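PadR family transcriptional regulator (Streptococcus pneumoniae, PDB 5ZQH) probably acts as a dimeric DNA-binding transcription factor of the PadR family, regulating genes through a winged helix-turn-helix domain. Local coordinates at residues Y45-L48 with Q49-K53; Q3-K6 with G7-G11; I17-K20 with E21-G24. All blocks are in the same frame, centred on the assembly; numbering follows the deposited sequence.

How the contacts relate
Contact 2 lies on the first half of helix 3-19, contact 3 where that helix ends and the chain turns into strand 22-23, and contact 1 on helix 45-53, probably the recognition helix of the winged helix-turn-helix domain. Contacts 2 and 3 do not touch: their centres are about 18 Å apart, on opposite sides of the chain's centre. Contact 1 touches both. Leu47 CD1 and Leu51 CD1 each pack on Glu10 CG of contact 2 at 4.0 Å, while Leu48 CD2 meets Ile17 CD1 of contact 3 at 3.9 Å. Helix 45-53 thus lies against helix 3-19, which also packs on the second subunit near contact 2.

Contact 1: residues Y45-L48 with Q49-K53; sequences YPLL and QKLEK
Tyr45 O accepts the backbone N-H of Gln49 in a 2.8 Å bond, the shortest of four i to i+4 bonds that run along helix 45-53. Leu47 O takes Leu51 N in the straightest of them, with an N-H...O angle of 171°. Proline suits position 46, in the first turn, where its missing N-H costs no bond to a preceding carbonyl of the helix; Pro46 O still accepts Lys50 N at 3.0 Å.

The side chains divide the helix into two faces. On the buried face, Leu47 CG stands anti to the backbone N (chi1 173°), and CD1 reaches Leu51 CD1 at 3.9 Å, the two branched ends crossing at a slant. In a winged helix-turn-helix domain of the PadR type this helix is the probable DNA-reading element. Leucines serve its inner side, where Leu47 and Leu48 pack on Val13 of helix 3-19 and Leu48 and Leu51 on Ile57 of strand 57-63.

Polar and amphipathic residues suit the outer face. Gln49 OE1 comes to the edge of the Tyr45 ring, 4.2 Å from CD1, with amide and ring planes turned 64° apart. Lys50 runs back across Leu47, bending along its outer half until NZ is 4.0 Å from Leu47 CD1. At the border of the two faces, Glu52 touches Phe73 of strand 69-75 and makes a long, weak ion pair with Lys71.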
loop_
_atom_site.group_PDB
_atom_site.type_symbol
_atom_site.label_atom_id
_atom_site.label_comp_id
_atom_site.label_asym_id
_atom_site.label_seq_id
_atom_site.Cartn_x
_atom_site.Cartn_y
_atom_site.Cartn_z
ATOM N N TYR A 45 0.814 -15.288 10.037
ATOM C CA TYR A 45 1.917 -15.556 10.963
ATOM C C TYR A 45 3.324 -15.228 10.408
ATOM O O TYR A 45 4.189 -14.835 11.194
ATOM C CB TYR A 45 1.860 -16.979 11.537
ATOM C CG TYR A 45 2.217 -17.053 13.009
ATOM C CD1 TYR A 45 3.548 -17.018 13.429
ATOM C CD2 TYR A 45 1.222 -17.156 13.983
ATOM C CE1 TYR A 45 3.883 -17.075 14.778
ATOM C CE2 TYR A 45 1.541 -17.213 15.333
ATOM C CZ TYR A 45 2.881 -17.172 15.727
ATOM O OH TYR A 45 3.221 -17.232 17.063
ATOM N N PRO A 46 3.563 -15.388 9.075
ATOM C CA PRO A 46 4.800 -14.824 8.503
ATOM C C PRO A 46 4.989 -13.323 8.758
ATOM O O PRO A 46 6.115 -12.896 9.060
ATOM C CB PRO A 46 4.648 -15.096 7.006
ATOM C CG PRO A 46 3.857 -16.347 6.953
ATOM C CD PRO A 46 2.898 -16.288 8.107
ATOM N N LEU A 47 3.903 -12.545 8.649
ATOM C CA LEU A 47 3.912 -11.116 8.986
ATOM C C LEU A 47 4.189 -10.866 10.479
ATOM O O LEU A 47 5.014 -10.008 10.824
ATOM C CB LEU A 47 2.609 -10.433 8.533
ATOM C CG LEU A 47 2.313 -8.975 8.922
ATOM C CD1 LEU A 47 3.295 -8.006 8.269
ATOM C CD2 LEU A 47 0.875 -8.613 8.574
ATOM N N LEU A 48 3.517 -11.623 11.350
ATOM C CA LEU A 48 3.759 -11.566 12.793
ATOM C C LEU A 48 5.204 -11.917 13.136
ATOM O O LEU A 48 5.803 -11.281 14.003
ATOM C CB LEU A 48 2.790 -12.474 13.564
ATOM C CG LEU A 48 1.288 -12.151 13.586
ATOM C CD1 LEU A 48 0.523 -13.285 14.263
ATOM C CD2 LEU A 48 0.990 -10.824 14.272
ATOM N N GLN A 49 5.750 -12.914 12.438
ATOM C CA GLN A 49 7.148 -13.338 12.577
ATOM C C GLN A 49 8.117 -12.195 12.242
ATOM O O GLN A 49 9.083 -11.973 12.974
ATOM C CB GLN A 49 7.423 -14.544 11.672
ATOM C CG GLN A 49 8.507 -15.492 12.160
ATOM C CD GLN A 49 7.987 -16.893 12.440
ATOM O OE1 GLN A 49 7.262 -17.481 11.628
ATOM N NE2 GLN A 49 8.371 -17.444 13.583
ATOM N N LYS A 50 7.829 -11.480 11.144
ATOM C CA LYS A 50 8.632 -10.357 10.659
ATOM C C LYS A 50 8.653 -9.189 11.643
ATOM O O LYS A 50 9.727 -8.674 11.963
ATOM C CB LYS A 50 8.149 -9.902 9.278
ATOM C CG LYS A 50 9.074 -8.918 8.562
ATOM C CD LYS A 50 8.687 -8.740 7.101
ATOM C CE LYS A 50 7.598 -7.693 6.919
ATOM N NZ LYS A 50 6.547 -8.148 5.964
ATOM N N LEU A 51 7.465 -8.796 12.110
ATOM C CA LEU A 51 7.273 -7.732 13.093
ATOM C C LEU A 51 7.961 -8.016 14.434
ATOM O O LEU A 51 8.554 -7.114 15.018
ATOM C CB LEU A 51 5.773 -7.501 13.314
ATOM C CG LEU A 51 4.852 -6.551 12.527
ATOM C CD1 LEU A 51 5.294 -6.216 11.105
ATOM C CD2 LEU A 51 3.454 -7.152 12.523
ATOM N N GLU A 52 7.883 -9.260 14.918
ATOM C CA GLU A 52 8.557 -9.652 16.170
ATOM C C GLU A 52 10.085 -9.560 16.046
ATOM O O GLU A 52 10.754 -9.023 16.935
ATOM C CB GLU A 52 8.132 -11.059 16.626
ATOM C CG GLU A 52 8.565 -11.405 18.051
ATOM C CD GLU A 52 8.313 -12.854 18.461
ATOM O OE1 GLU A 52 7.889 -13.683 17.619
ATOM O OE2 GLU A 52 8.543 -13.171 19.654
ATOM N N LYS A 53 10.610 -10.084 14.939
ATOM C CA LYS A 53 12.041 -10.040 14.615
ATOM C C LYS A 53 12.528 -8.596 14.392
ATOM O O LYS A 53 13.640 -8.243 14.801
ATOM C CB LYS A 53 12.336 -10.981 13.423
ATOM C CG LYS A 53 13.760 -10.980 12.877
ATOM C CD LYS A 53 13.782 -10.244 11.545
ATOM C CE LYS A 53 14.985 -9.328 11.400
ATOM N NZ LYS A 53 14.727 -8.310 10.342
#

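Contact 2: residues Q3-K6 with G7-G11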
loop_
_atom_site.group_PDB
_atom_site.type_symbol
_atom_site.label_atom_id
_atom_site.label_comp_id
_atom_site.label_asym_id
_atom_site.label_seq_id
_atom_site.Cartn_x
_atom_site.Cartn_y
_atom_site.Cartn_z
ATOM N N GLN A 3 1.945 -4.838 -3.364
ATOM C CA GLN A 3 2.618 -3.962 -2.393
ATOM C C GLN A 3 1.637 -3.165 -1.539
ATOM O O GLN A 3 1.852 -3.006 -0.332
ATOM C CB GLN A 3 3.585 -3.002 -3.087
ATOM C CG GLN A 3 4.916 -3.618 -3.489
ATOM C CD GLN A 3 5.748 -2.688 -4.356
ATOM O OE1 GLN A 3 5.295 -2.211 -5.402
ATOM N NE2 GLN A 3 6.977 -2.429 -3.926
ATOM N N LEU A 4 0.570 -2.675 -2.177
ATOM C CA LEU A 4 -0.515 -1.968 -1.493
ATOM C C LEU A 4 -1.177 -2.837 -0.419
ATOM O O LEU A 4 -1.318 -2.399 0.729
ATOM C CB LEU A 4 -1.553 -1.438 -2.501
ATOM C CG LEU A 4 -2.913 -0.898 -2.027
ATOM C CD1 LEU A 4 -2.803 0.364 -1.175
ATOM C CD2 LEU A 4 -3.824 -0.666 -3.223
ATOM N N LEU A 5 -1.560 -4.059 -0.801
ATOM C CA LEU A 5 -2.220 -5.003 0.100
ATOM C C LEU A 5 -1.366 -5.320 1.325
ATOM O O LEU A 5 -1.865 -5.271 2.450
ATOM C CB LEU A 5 -2.655 -6.287 -0.641
ATOM C CG LEU A 5 -3.478 -7.370 0.090
ATOM C CD1 LEU A 5 -4.777 -6.829 0.674
ATOM C CD2 LEU A 5 -3.772 -8.549 -0.828
ATOM N N LYS A 6 -0.084 -5.613 1.093
ATOM C CA LYS A 6 0.891 -5.882 2.160
ATOM C C LYS A 6 1.036 -4.711 3.128
ATOM O O LYS A 6 1.083 -4.912 4.341
ATOM C CB LYS A 6 2.256 -6.254 1.572
ATOM C CG LYS A 6 2.382 -7.712 1.180
ATOM C CD LYS A 6 3.410 -7.895 0.074
ATOM C CE LYS A 6 3.636 -9.371 -0.219
ATOM N NZ LYS A 6 4.491 -9.566 -1.423
ATOM N N GLY A 7 1.090 -3.498 2.581
ATOM C CA GLY A 7 1.167 -2.273 3.371
ATOM C C GLY A 7 -0.042 -2.085 4.267
ATOM O O GLY A 7 0.103 -1.699 5.432
ATOM N N VAL A 8 -1.228 -2.378 3.724
ATOM C CA VAL A 8 -2.485 -2.244 4.472
ATOM C C VAL A 8 -2.574 -3.246 5.637
ATOM O O VAL A 8 -2.783 -2.812 6.786
ATOM C CB VAL A 8 -3.743 -2.252 3.557
ATOM C CG1 VAL A 8 -5.026 -2.383 4.369
ATOM C CG2 VAL A 8 -3.794 -0.981 2.720
ATOM N N LEU A 9 -2.398 -4.550 5.368
ATOM C CA LEU A 9 -2.428 -5.533 6.469
ATOM C C LEU A 9 -1.344 -5.347 7.525
ATOM O O LEU A 9 -1.585 -5.670 8.690
ATOM C CB LEU A 9 -2.586 -7.016 6.060
ATOM C CG LEU A 9 -2.097 -7.766 4.829
ATOM C CD1 LEU A 9 -1.581 -9.151 5.211
ATOM C CD2 LEU A 9 -3.263 -7.907 3.872
ATOM N N GLU A 10 -0.181 -4.819 7.135
ATOM C CA GLU A 10 0.859 -4.490 8.114
ATOM C C GLU A 10 0.326 -3.477 9.121
ATOM O O GLU A 10 0.293 -3.760 10.319
ATOM C CB GLU A 10 2.142 -3.973 7.465
ATOM C CG GLU A 10 3.312 -3.965 8.440
ATOM C CD GLU A 10 4.511 -3.188 7.938
ATOM O OE1 GLU A 10 4.475 -1.938 7.984
ATOM O OE2 GLU A 10 5.500 -3.834 7.516
ATOM N N GLY A 11 -0.105 -2.323 8.609
ATOM C CA GLY A 11 -0.744 -1.272 9.401
ATOM C C GLY A 11 -1.927 -1.743 10.224
ATOM O O GLY A 11 -2.014 -1.421 11.411
#
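The side chain of Leu5 leaves with CG opposite the backbone N (chi1 -175°), while Leu9, one turn on, takes an unusual chi1 of 33° that swings CD2 back toward Leu5. The methyls meet at 3.7 Å, Leu5 CD1 against Leu9 CD2, in an i to i+4 pair along helix 3-19, the first helix of the PadR winged helix-turn-helix fold. The same Leu9 CD2 lies 3.3 Å from Leu5 O, which already receives Leu9 N at 3.1 Å in an almost straight bond of 174°.

A second i to i+4 pair is Leu4 and Val8. Their contact is looser, Leu4 CD1 to Val8 CG2 at 4.2 Å. Branched apolar residues suit this part of the helix because it helps form the dimer: Leu5 packs on Leu93 of the second subunit and Val8 on Val97 of that subunit. Leu9 instead touches Phe36 of its own chain.

Gly7, buried and without a side chain, gives its N to Gln3 O at 3.1 Å. Lys6 suits an exposed place; its chain extends beyond CG, NZ makes a weak hydrogen bond to Glu1 O, and the side chain also packs on Gln3 of the second subunit. Glu10 N bonds to Lys6 O at 3.1 Å, and Glu10 CB lies 3.4 Å from Lys6 O.

Contact 3: residues I17-K20 with E21-G24; sequences IGQK and ERYG
Lys20 NZ reaches the carbonyl oxygen of the next residue, Glu21 O, at 2.8 Å, closing a small loop of its own chain over the peptide between them. The ammonium group approaches at a C=O...N angle of 159°, tilted 21° from the carbonyl plane. Lysine is long and flexible enough to curl back like this: the chain is extended until its last torsion, where chi4 of -74° turns NZ in toward the oxygen.

Arg22 comes against the same turn. Lys20 CB sits over one face of its guanidinium, toward the rim, 4.3 Å from NH1, and Arg22 CG is 3.5 Å from Lys20 O. The Arg22 side chain also packs on Leu27 and Thr30 of helix 24-34; Ile17, buried and apolar, suits packing on Leu27 and Leu75.

Farther out, Lys20 is the first residue to leave helix 3-19, and the chain passes into the short, weakly bonded outer strand 22-23 of the winged helix-turn-helix sheet, where Arg22 is backbone-bonded to Phe73. Glu21 OE2 forms a salt bridge with Arg62 NE, and Gln19 NE2 is tied to Asp15.

Lys20 NZ and Arg22 NE stay 5.5 Å apart; repulsion between these positive charges is probably offset in part by the carbonyl and by a long, weak ion pair of Lys20 with Glu26.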
loop_
_atom_site.group_PDB
_atom_site.type_symbol
_atom_site.label_atom_id
_atom_site.label_comp_id
_atom_site.label_asym_id
_atom_site.label_seq_id
_atom_site.Cartn_x
_atom_site.Cartn_y
_atom_site.Cartn_z
ATOM N N ILE A 17 -3.094 -4.997 17.315
ATOM C CA ILE A 17 -2.194 -5.335 18.428
ATOM C C ILE A 17 -2.079 -4.170 19.428
ATOM O O ILE A 17 -1.963 -4.392 20.638
ATOM C CB ILE A 17 -0.813 -5.801 17.891
ATOM C CG1 ILE A 17 -0.919 -7.215 17.314
ATOM C CG2 ILE A 17 0.269 -5.776 18.962
ATOM C CD1 ILE A 17 0.142 -7.549 16.279
ATOM N N GLY A 18 -2.133 -2.942 18.912
ATOM C CA GLY A 18 -2.183 -1.725 19.732
ATOM C C GLY A 18 -3.444 -1.548 20.564
ATOM O O GLY A 18 -3.358 -1.173 21.740
ATOM N N GLN A 19 -4.605 -1.812 19.953
ATOM C CA GLN A 19 -5.913 -1.719 20.622
ATOM C C GLN A 19 -6.019 -2.720 21.768
ATOM O O GLN A 19 -6.379 -2.361 22.892
ATOM C CB GLN A 19 -7.057 -1.999 19.643
ATOM C CG GLN A 19 -7.185 -1.065 18.446
ATOM C CD GLN A 19 -8.200 -1.571 17.422
ATOM O OE1 GLN A 19 -9.006 -2.471 17.714
ATOM N NE2 GLN A 19 -8.168 -0.996 16.218
ATOM N N LYS A 20 -5.710 -3.978 21.456
ATOM C CA LYS A 20 -5.759 -5.079 22.409
ATOM C C LYS A 20 -4.678 -6.110 22.086
ATOM O O LYS A 20 -4.534 -6.554 20.943
ATOM C CB LYS A 20 -7.143 -5.737 22.410
ATOM C CG LYS A 20 -7.392 -6.668 23.583
ATOM C CD LYS A 20 -8.406 -7.740 23.221
ATOM C CE LYS A 20 -8.377 -8.903 24.208
ATOM N NZ LYS A 20 -7.193 -9.809 24.048
ATOM N N GLU A 21 -3.920 -6.460 23.122
ATOM C CA GLU A 21 -2.945 -7.545 23.120
ATOM C C GLU A 21 -3.611 -8.842 22.626
ATOM O O GLU A 21 -4.554 -9.338 23.258
ATOM C CB GLU A 21 -2.441 -7.705 24.554
ATOM C CG GLU A 21 -1.098 -8.383 24.716
ATOM C CD GLU A 21 -0.588 -8.316 26.144
ATOM O OE1 GLU A 21 -0.740 -7.245 26.788
ATOM O OE2 GLU A 21 -0.036 -9.338 26.625
ATOM N N ARG A 22 -3.136 -9.365 21.493
ATOM C CA ARG A 22 -3.766 -10.520 20.829
ATOM C C ARG A 22 -2.789 -11.632 20.452
ATOM O O ARG A 22 -1.639 -11.354 20.100
ATOM C CB ARG A 22 -4.500 -10.065 19.564
ATOM C CG ARG A 22 -5.897 -9.517 19.805
ATOM C CD ARG A 22 -6.662 -9.378 18.498
ATOM N NE ARG A 22 -7.963 -8.740 18.691
ATOM C CZ ARG A 22 -8.209 -7.437 18.562
ATOM N NH1 ARG A 22 -7.245 -6.578 18.233
ATOM N NH2 ARG A 22 -9.439 -6.988 18.768
ATOM N N TYR A 23 -3.256 -12.882 20.514
ATOM C CA TYR A 23 -2.493 -14.020 19.981
ATOM C C TYR A 23 -2.881 -14.359 18.533
ATOM O O TYR A 23 -3.929 -13.924 18.048
ATOM C CB TYR A 23 -2.510 -15.249 20.921
ATOM C CG TYR A 23 -3.833 -15.958 21.145
ATOM C CD1 TYR A 23 -4.252 -16.993 20.299
ATOM C CD2 TYR A 23 -4.642 -15.635 22.240
ATOM C CE1 TYR A 23 -5.457 -17.657 20.516
ATOM C CE2 TYR A 23 -5.846 -16.300 22.472
ATOM C CZ TYR A 23 -6.252 -17.303 21.605
ATOM O OH TYR A 23 -7.441 -17.958 21.827
ATOM N N GLY A 24 -2.012 -15.118 17.861
ATOM C CA GLY A 24 -2.115 -15.451 16.433
ATOM C C GLY A 24 -3.472 -15.859 15.881
ATOM O O GLY A 24 -3.903 -15.328 14.860
#